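Local coordinates for protein Non-ribosomal peptide synthetase (Methanobrevibacter ruminantium, PDB 6VTJ) that probably carries a peptide intermediate on its phosphopantetheine arm and releases it by NAD(P)H-dependent reduction, as the thiolation-reductase part of an archaeal non-ribosomal peptide synthetase, at residues Glu116-Gly121 with Leu462-Phe467; Lys252-Ser257 with Ala375-Pro380. All coordinates share one frame; numbering follows the deposited sequence.

Contact 1 of 2, residues Glu116-Gly121 with Leu462-Phe467; sequences ENFFDG and LHSLGF
The last turn of helix 115-120 and the C-terminal end of helix 456-464 meet here, through Phe118 against Ser464 and Leu465. The second helix closes in a Schellman motif: Phe467 N reaches back to Leu462 O at 2.9 Å, and Gly466 takes the positive phi of 93°, at which a beta carbon would be jammed against the preceding carbonyl. The Phe118 ring meets its partners with its edge. Its CE2 lies 3.4 Å from Ser464 OG, which sits in the ring plane, and its CZ comes within 4.1 Å of Leu465 CD2. With CG trans to the backbone N (chi1 159°), the ring extends from its helix toward the other one. A small serine lets the ring edge come close, while the branched leucine end brings a methyl, CD2, to that edge. Pro380, Ser383 and the ring of Trp115 also pack against Phe118. Swapping the phenylalanine for an alanine would probably open a gap between the two helix ends and cost the leucine methyl its aromatic neighbour. The chemistry is van der Waals contact plus a hydroxyl oxygen facing the weakly positive C-H rim of an aromatic ring, which probably adds no more than a mild electrostatic attraction.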
ATOM      1  N   GLU A 116      19.258 -13.138  17.364  1.00 27.99           N
ATOM      2  CA  GLU A 116      20.040 -13.102  18.596  1.00 26.00           C
ATOM      3  C   GLU A 116      19.749 -11.836  19.387  1.00 26.72           C
ATOM      4  O   GLU A 116      19.507 -11.886  20.602  1.00 25.51           O
ATOM      5  CB  GLU A 116      21.529 -13.211  18.275  1.00 29.03           C
ATOM      6  CG  GLU A 116      22.422 -13.181  19.518  1.00 32.04           C
ATOM      7  CD  GLU A 116      23.823 -13.710  19.247  1.00 26.05           C
ATOM      8  OE1 GLU A 116      24.776 -12.923  19.385  1.00 30.99           O
ATOM      9  OE2 GLU A 116      23.967 -14.907  18.906  1.00 28.53           O
ATOM     10  N   ASN A 117      19.734 -10.688  18.707  1.00 25.49           N
ATOM     11  CA  ASN A 117      19.562  -9.436  19.438  1.00 27.52           C
ATOM     12  C   ASN A 117      18.126  -9.242  19.904  1.00 29.01           C
ATOM     13  O   ASN A 117      17.898  -8.618  20.946  1.00 27.30           O
ATOM     14  CB  ASN A 117      20.053  -8.271  18.579  1.00 27.26           C
ATOM     15  CG  ASN A 117      21.570  -8.207  18.555  1.00 28.76           C
ATOM     16  OD1 ASN A 117      22.215  -8.653  19.510  1.00 31.69           O
ATOM     17  ND2 ASN A 117      22.144  -7.693  17.480  1.00 29.47           N
ATOM     18  N   PHE A 118      17.145  -9.800  19.188  1.00 28.66           N
ATOM     19  CA  PHE A 118      15.793  -9.802  19.730  1.00 22.70           C
ATOM     20  C   PHE A 118      15.721 -10.650  20.993  1.00 27.88           C
ATOM     21  O   PHE A 118      15.191 -10.221  22.028  1.00 29.28           O
ATOM     22  CB  PHE A 118      14.789 -10.335  18.712  1.00 26.68           C
ATOM     23  CG  PHE A 118      13.525 -10.825  19.368  1.00 28.68           C
ATOM     24  CD1 PHE A 118      12.626  -9.917  19.900  1.00 28.62           C
ATOM     25  CD2 PHE A 118      13.284 -12.173  19.536  1.00 23.82           C
ATOM     26  CE1 PHE A 118      11.474 -10.349  20.541  1.00 25.48           C
ATOM     27  CE2 PHE A 118      12.137 -12.612  20.184  1.00 27.14           C
ATOM     28  CZ  PHE A 118      11.234 -11.701  20.679  1.00 30.18           C
ATOM     29  N   PHE A 119      16.249 -11.868  20.922  1.00 27.70           N
ATOM     30  CA  PHE A 119      16.095 -12.792  22.033  1.00 28.69           C
ATOM     31  C   PHE A 119      16.868 -12.318  23.263  1.00 35.32           C
ATOM     32  O   PHE A 119      16.385 -12.455  24.395  1.00 30.03           O
ATOM     33  CB  PHE A 119      16.539 -14.185  21.599  1.00 30.46           C
ATOM     34  CG  PHE A 119      16.352 -15.224  22.648  1.00 32.29           C
ATOM     35  CD1 PHE A 119      15.108 -15.784  22.863  1.00 33.88           C
ATOM     36  CD2 PHE A 119      17.416 -15.638  23.422  1.00 33.10           C
ATOM     37  CE1 PHE A 119      14.925 -16.752  23.835  1.00 31.96           C
ATOM     38  CE2 PHE A 119      17.237 -16.601  24.405  1.00 38.66           C
ATOM     39  CZ  PHE A 119      15.985 -17.158  24.601  1.00 36.81           C
ATOM     40  N   ASP A 120      18.051 -11.729  23.068  1.00 28.30           N
ATOM     41  CA  ASP A 120      18.838 -11.291  24.212  1.00 33.16           C
ATOM     42  C   ASP A 120      18.449  -9.917  24.733  1.00 33.26           C
ATOM     43  O   ASP A 120      18.779  -9.601  25.879  1.00 32.74           O
ATOM     44  CB  ASP A 120      20.325 -11.256  23.867  1.00 32.86           C
ATOM     45  CG  ASP A 120      20.874 -12.609  23.527  1.00 31.15           C
ATOM     46  OD1 ASP A 120      20.259 -13.641  23.900  1.00 32.36           O
ATOM     47  OD2 ASP A 120      21.933 -12.634  22.867  1.00 36.40           O
ATOM     48  N   GLY A 121      17.768  -9.088  23.923  1.00 32.81           N
ATOM     49  CA  GLY A 121      17.484  -7.727  24.324  1.00 33.32           C
ATOM     50  C   GLY A 121      16.353  -7.595  25.332  1.00 32.76           C
ATOM     51  O   GLY A 121      15.602  -8.532  25.620  1.00 36.02           O
ATOM     52  N   LEU A 462       7.535 -12.956  16.215  1.00 24.79           N
ATOM     53  CA  LEU A 462       6.135 -12.847  16.589  1.00 25.77           C
ATOM     54  C   LEU A 462       5.725 -14.064  17.396  1.00 24.54           C
ATOM     55  O   LEU A 462       5.021 -13.945  18.404  1.00 25.71           O
ATOM     56  CB  LEU A 462       5.260 -12.720  15.345  1.00 23.97           C
ATOM     57  CG  LEU A 462       5.167 -11.376  14.645  1.00 22.12           C
ATOM     58  CD1 LEU A 462       4.598 -11.608  13.261  1.00 22.93           C
ATOM     59  CD2 LEU A 462       4.267 -10.481  15.448  1.00 22.84           C
ATOM     60  N   HIS A 463       6.211 -15.240  17.001  1.00 22.82           N
ATOM     61  CA  HIS A 463       5.812 -16.424  17.738  1.00 28.10           C
ATOM     62  C   HIS A 463       6.352 -16.368  19.160  1.00 29.45           C
ATOM     63  O   HIS A 463       5.627 -16.657  20.124  1.00 29.17           O
ATOM     64  CB  HIS A 463       6.284 -17.682  17.037  1.00 28.35           C
ATOM     65  CG  HIS A 463       5.990 -18.915  17.823  1.00 33.42           C
ATOM     66  ND1 HIS A 463       4.774 -19.561  17.760  1.00 30.93           N
ATOM     67  CD2 HIS A 463       6.734 -19.589  18.734  1.00 31.83           C
ATOM     68  CE1 HIS A 463       4.793 -20.600  18.577  1.00 37.18           C
ATOM     69  NE2 HIS A 463       5.967 -20.637  19.184  1.00 31.79           N
ATOM     70  N   SER A 464       7.600 -15.927  19.312  1.00 29.36           N
ATOM     71  CA  SER A 464       8.150 -15.780  20.652  1.00 26.52           C
ATOM     72  C   SER A 464       7.305 -14.820  21.473  1.00 29.30           C
ATOM     73  O   SER A 464       7.152 -15.008  22.682  1.00 32.48           O
ATOM     74  CB  SER A 464       9.609 -15.338  20.555  1.00 25.70           C
ATOM     75  OG  SER A 464      10.039 -14.729  21.752  1.00 35.28           O
ATOM     76  N   LEU A 465       6.669 -13.848  20.822  1.00 29.52           N
ATOM     77  CA  LEU A 465       5.834 -12.859  21.486  1.00 25.10           C
ATOM     78  C   LEU A 465       4.401 -13.329  21.694  1.00 29.89           C
ATOM     79  O   LEU A 465       3.582 -12.565  22.212  1.00 32.72           O
ATOM     80  CB  LEU A 465       5.840 -11.549  20.683  1.00 23.68           C
ATOM     81  CG  LEU A 465       7.191 -10.841  20.680  1.00 28.13           C
ATOM     82  CD1 LEU A 465       7.211  -9.634  19.688  1.00 21.97           C
ATOM     83  CD2 LEU A 465       7.590 -10.404  22.113  1.00 24.97           C
ATOM     84  N   GLY A 466       4.085 -14.568  21.327  1.00 33.79           N
ATOM     85  CA  GLY A 466       2.754 -15.109  21.515  1.00 31.94           C
ATOM     86  C   GLY A 466       1.818 -14.958  20.339  1.00 31.37           C
ATOM     87  O   GLY A 466       0.608 -15.174  20.497  1.00 35.31           O
ATOM     88  N   PHE A 467       2.334 -14.625  19.159  1.00 26.65           N
ATOM     89  CA  PHE A 467       1.519 -14.310  17.990  1.00 28.49           C
ATOM     90  C   PHE A 467       1.808 -15.333  16.898  1.00 28.41           C
ATOM     91  O   PHE A 467       2.962 -15.484  16.477  1.00 28.49           O
ATOM     92  CB  PHE A 467       1.818 -12.884  17.509  1.00 27.14           C
ATOM     93  CG  PHE A 467       1.088 -12.484  16.254  1.00 28.93           C
ATOM     94  CD1 PHE A 467       1.426 -13.028  15.026  1.00 21.87           C
ATOM     95  CD2 PHE A 467       0.076 -11.532  16.305  1.00 26.37           C
ATOM     96  CE1 PHE A 467       0.746 -12.665  13.877  1.00 25.03           C
ATOM     97  CE2 PHE A 467      -0.614 -11.161  15.148  1.00 24.18           C
ATOM     98  CZ  PHE A 467      -0.280 -11.728  13.938  1.00 25.85           C
TER

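Contact 2 of 2, residues Lys252-Ser257 with Ala375-Pro380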
ATOM      1  N   LYS A 252       9.965   6.723  20.779  1.00 40.95           N
ATOM      2  CA  LYS A 252      10.057   5.753  19.694  1.00 33.97           C
ATOM      3  C   LYS A 252       9.256   6.225  18.479  1.00 33.44           C
ATOM      4  O   LYS A 252       8.165   6.778  18.623  1.00 33.61           O
ATOM      5  CB  LYS A 252       9.460   4.425  20.148  1.00 33.93           C
ATOM      6  CG  LYS A 252      10.375   3.378  20.672  1.00 43.93           C
ATOM      7  CD  LYS A 252       9.619   2.042  20.720  1.00 39.54           C
ATOM      8  CE  LYS A 252       8.316   2.174  21.467  1.00 36.06           C
ATOM      9  NZ  LYS A 252       8.519   2.571  22.894  1.00 38.92           N
ATOM     10  N   TYR A 253       9.764   5.945  17.277  1.00 27.74           N
ATOM     11  CA  TYR A 253       9.042   6.218  16.039  1.00 30.01           C
ATOM     12  C   TYR A 253       8.875   4.909  15.268  1.00 28.45           C
ATOM     13  O   TYR A 253       9.855   4.327  14.797  1.00 28.27           O
ATOM     14  CB  TYR A 253       9.772   7.255  15.191  1.00 30.50           C
ATOM     15  CG  TYR A 253       8.955   7.718  13.999  1.00 30.47           C
ATOM     16  CD1 TYR A 253       8.976   7.019  12.800  1.00 26.79           C
ATOM     17  CD2 TYR A 253       8.157   8.861  14.075  1.00 30.43           C
ATOM     18  CE1 TYR A 253       8.216   7.443  11.714  1.00 28.15           C
ATOM     19  CE2 TYR A 253       7.411   9.286  12.993  1.00 25.65           C
ATOM     20  CZ  TYR A 253       7.439   8.572  11.823  1.00 25.47           C
ATOM     21  OH  TYR A 253       6.699   9.005  10.736  1.00 31.46           O
ATOM     22  N   VAL A 254       7.639   4.457  15.122  1.00 26.66           N
ATOM     23  CA  VAL A 254       7.308   3.237  14.406  1.00 23.98           C
ATOM     24  C   VAL A 254       6.661   3.628  13.085  1.00 27.52           C
ATOM     25  O   VAL A 254       5.555   4.174  13.062  1.00 24.84           O
ATOM     26  CB  VAL A 254       6.379   2.349  15.227  1.00 24.73           C
ATOM     27  CG1 VAL A 254       6.041   1.104  14.431  1.00 21.95           C
ATOM     28  CG2 VAL A 254       7.050   2.006  16.561  1.00 25.85           C
ATOM     29  N   GLN A 255       7.340   3.321  11.992  1.00 24.75           N
ATOM     30  CA  GLN A 255       6.857   3.587  10.650  1.00 26.62           C
ATOM     31  C   GLN A 255       6.201   2.322  10.109  1.00 25.42           C
ATOM     32  O   GLN A 255       6.804   1.247  10.157  1.00 24.50           O
ATOM     33  CB  GLN A 255       8.026   4.025   9.754  1.00 23.10           C
ATOM     34  CG  GLN A 255       7.763   3.930   8.230  1.00 27.27           C
ATOM     35  CD  GLN A 255       6.788   4.983   7.728  1.00 24.48           C
ATOM     36  OE1 GLN A 255       6.076   5.619   8.516  1.00 28.11           O
ATOM     37  NE2 GLN A 255       6.767   5.190   6.410  1.00 26.82           N
ATOM     38  N   ILE A 256       4.968   2.432   9.622  1.00 26.83           N
ATOM     39  CA  ILE A 256       4.366   1.330   8.886  1.00 25.48           C
ATOM     40  C   ILE A 256       4.805   1.459   7.441  1.00 26.72           C
ATOM     41  O   ILE A 256       4.618   2.508   6.824  1.00 25.74           O
ATOM     42  CB  ILE A 256       2.836   1.331   8.996  1.00 23.95           C
ATOM     43  CG1 ILE A 256       2.402   1.443  10.466  1.00 25.44           C
ATOM     44  CG2 ILE A 256       2.265   0.120   8.256  1.00 22.87           C
ATOM     45  CD1 ILE A 256       3.044   0.373  11.415  1.00 24.64           C
ATOM     46  N   SER A 257       5.410   0.400   6.911  1.00 30.22           N
ATOM     47  CA  SER A 257       5.972   0.446   5.569  1.00 27.20           C
ATOM     48  C   SER A 257       5.343  -0.651   4.716  1.00 26.36           C
ATOM     49  O   SER A 257       4.294  -1.196   5.073  1.00 26.63           O
ATOM     50  CB  SER A 257       7.496   0.292   5.624  1.00 27.73           C
ATOM     51  OG  SER A 257       8.113   0.667   4.390  1.00 26.68           O
ATOM     52  N   ALA A 375       2.543  -5.686  18.882  1.00 26.24           N
ATOM     53  CA  ALA A 375       3.532  -6.568  19.515  1.00 22.29           C
ATOM     54  C   ALA A 375       4.948  -6.197  19.107  1.00 23.95           C
ATOM     55  O   ALA A 375       5.852  -6.140  19.946  1.00 25.31           O
ATOM     56  CB  ALA A 375       3.253  -8.037  19.169  1.00 21.44           C
ATOM     57  N   LEU A 376       5.173  -5.975  17.810  1.00 23.35           N
ATOM     58  CA  LEU A 376       6.516  -5.681  17.336  1.00 24.06           C
ATOM     59  C   LEU A 376       7.012  -4.332  17.829  1.00 26.86           C
ATOM     60  O   LEU A 376       8.227  -4.137  17.922  1.00 24.64           O
ATOM     61  CB  LEU A 376       6.561  -5.758  15.808  1.00 22.52           C
ATOM     62  CG  LEU A 376       6.255  -7.175  15.296  1.00 23.96           C
ATOM     63  CD1 LEU A 376       5.996  -7.209  13.787  1.00 22.89           C
ATOM     64  CD2 LEU A 376       7.366  -8.160  15.682  1.00 25.35           C
ATOM     65  N   SER A 377       6.106  -3.406  18.180  1.00 26.40           N
ATOM     66  CA  SER A 377       6.555  -2.114  18.690  1.00 23.43           C
ATOM     67  C   SER A 377       7.278  -2.241  20.033  1.00 24.88           C
ATOM     68  O   SER A 377       8.026  -1.331  20.401  1.00 26.59           O
ATOM     69  CB  SER A 377       5.360  -1.162  18.800  1.00 27.64           C
ATOM     70  OG  SER A 377       4.744  -0.976  17.514  1.00 30.77           O
ATOM     71  N   LYS A 378       7.100  -3.356  20.754  1.00 27.62           N
ATOM     72  CA  LYS A 378       7.725  -3.567  22.062  1.00 28.33           C
ATOM     73  C   LYS A 378       9.052  -4.336  22.001  1.00 30.58           C
ATOM     74  O   LYS A 378       9.651  -4.588  23.058  1.00 33.62           O
ATOM     75  CB  LYS A 378       6.763  -4.311  22.999  1.00 33.68           C
ATOM     76  CG  LYS A 378       5.344  -3.720  23.176  1.00 29.53           C
ATOM     77  CD  LYS A 378       4.565  -4.627  24.156  1.00 39.59           C
ATOM     78  CE  LYS A 378       3.112  -4.228  24.369  1.00 40.34           C
ATOM     79  NZ  LYS A 378       2.275  -4.641  23.217  1.00 41.77           N
ATOM     80  N   THR A 379       9.531  -4.713  20.808  1.00 27.86           N
ATOM     81  CA  THR A 379      10.783  -5.459  20.674  1.00 27.13           C
ATOM     82  C   THR A 379      11.988  -4.590  21.084  1.00 30.26           C
ATOM     83  O   THR A 379      11.877  -3.365  21.160  1.00 29.08           O
ATOM     84  CB  THR A 379      10.937  -5.962  19.237  1.00 25.10           C
ATOM     85  OG1 THR A 379      10.877  -4.867  18.317  1.00 26.64           O
ATOM     86  CG2 THR A 379       9.828  -7.004  18.889  1.00 23.21           C
ATOM     87  N   PRO A 380      13.144  -5.205  21.363  1.00 30.12           N
ATOM     88  CA  PRO A 380      14.315  -4.428  21.819  1.00 31.01           C
ATOM     89  C   PRO A 380      14.818  -3.422  20.787  1.00 30.01           C
ATOM     90  O   PRO A 380      14.547  -3.526  19.587  1.00 27.76           O
ATOM     91  CB  PRO A 380      15.372  -5.508  22.084  1.00 30.70           C
ATOM     92  CG  PRO A 380      14.573  -6.801  22.290  1.00 26.67           C
ATOM     93  CD  PRO A 380      13.427  -6.658  21.327  1.00 27.36           C
TER
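Val254, on strand 252-258, and Ser377, near the C-terminal end of helix 366-376, meet in van der Waals contact, methyl carbons against a hydroxyl oxygen. Both valine methyls straddle the serine hydroxyl, CG1 and CG2 each lying 3.9 Å from Ser377 OG, so a beta-branched residue suited to a strand also offers a forked surface to its neighbour. The hydroxyl's polar need is met elsewhere, by a hydrogen bond with Ile373 O in the preceding helical turn, which helps explain how a serine can lie against valine in a buried place. The second kind is aliphatic chain against carbonyl: Lys252 CE passes 3.7 Å from Ser377 O, a buried oxygen with no partner in the model. Bends at chi3 (-53°) and chi4 (-62°) fold the end of the lysine back, and its NZ bonds to Glu125 O. Hydrogen bonding shapes the turn itself. Leu376 O accepts both Thr379 N, at 3.2 Å, and Thr379 OG1, at 2.8 Å, the latter lying in the carbonyl plane; the backbone bond closes a type I beta turn from Leu376 to Thr379. A strand in parallel pairing with 213-216 and 313-322, packed against the helix-end turn, fits the layered alpha/beta arrangement of a Rossmann-type reductase domain.

In the fold
Contact 2 is buried, where a sheet strand of the reductase meets the turn from Leu376 to Thr379; contact 1 lies farther out, its centre about 27 Å from the centre of the chain, against about 18 Å for contact 2, and is only partly buried. Their centres are about 13 Å apart, and the two touch directly: Pro380 CG packs 3.5 Å from Phe118 O, and Leu465 CD1 lies 3.8 Å from Thr379 CG2. Segment 375-380 thus lies between the central sheet and the two outer helix ends. In sequence, contact 2 is nested within the loop that contact 1 closes. Outside, an aromatic edge meets a serine and a leucine; inside, valine methyls and a lysine chain meet a serine and its carbonyl.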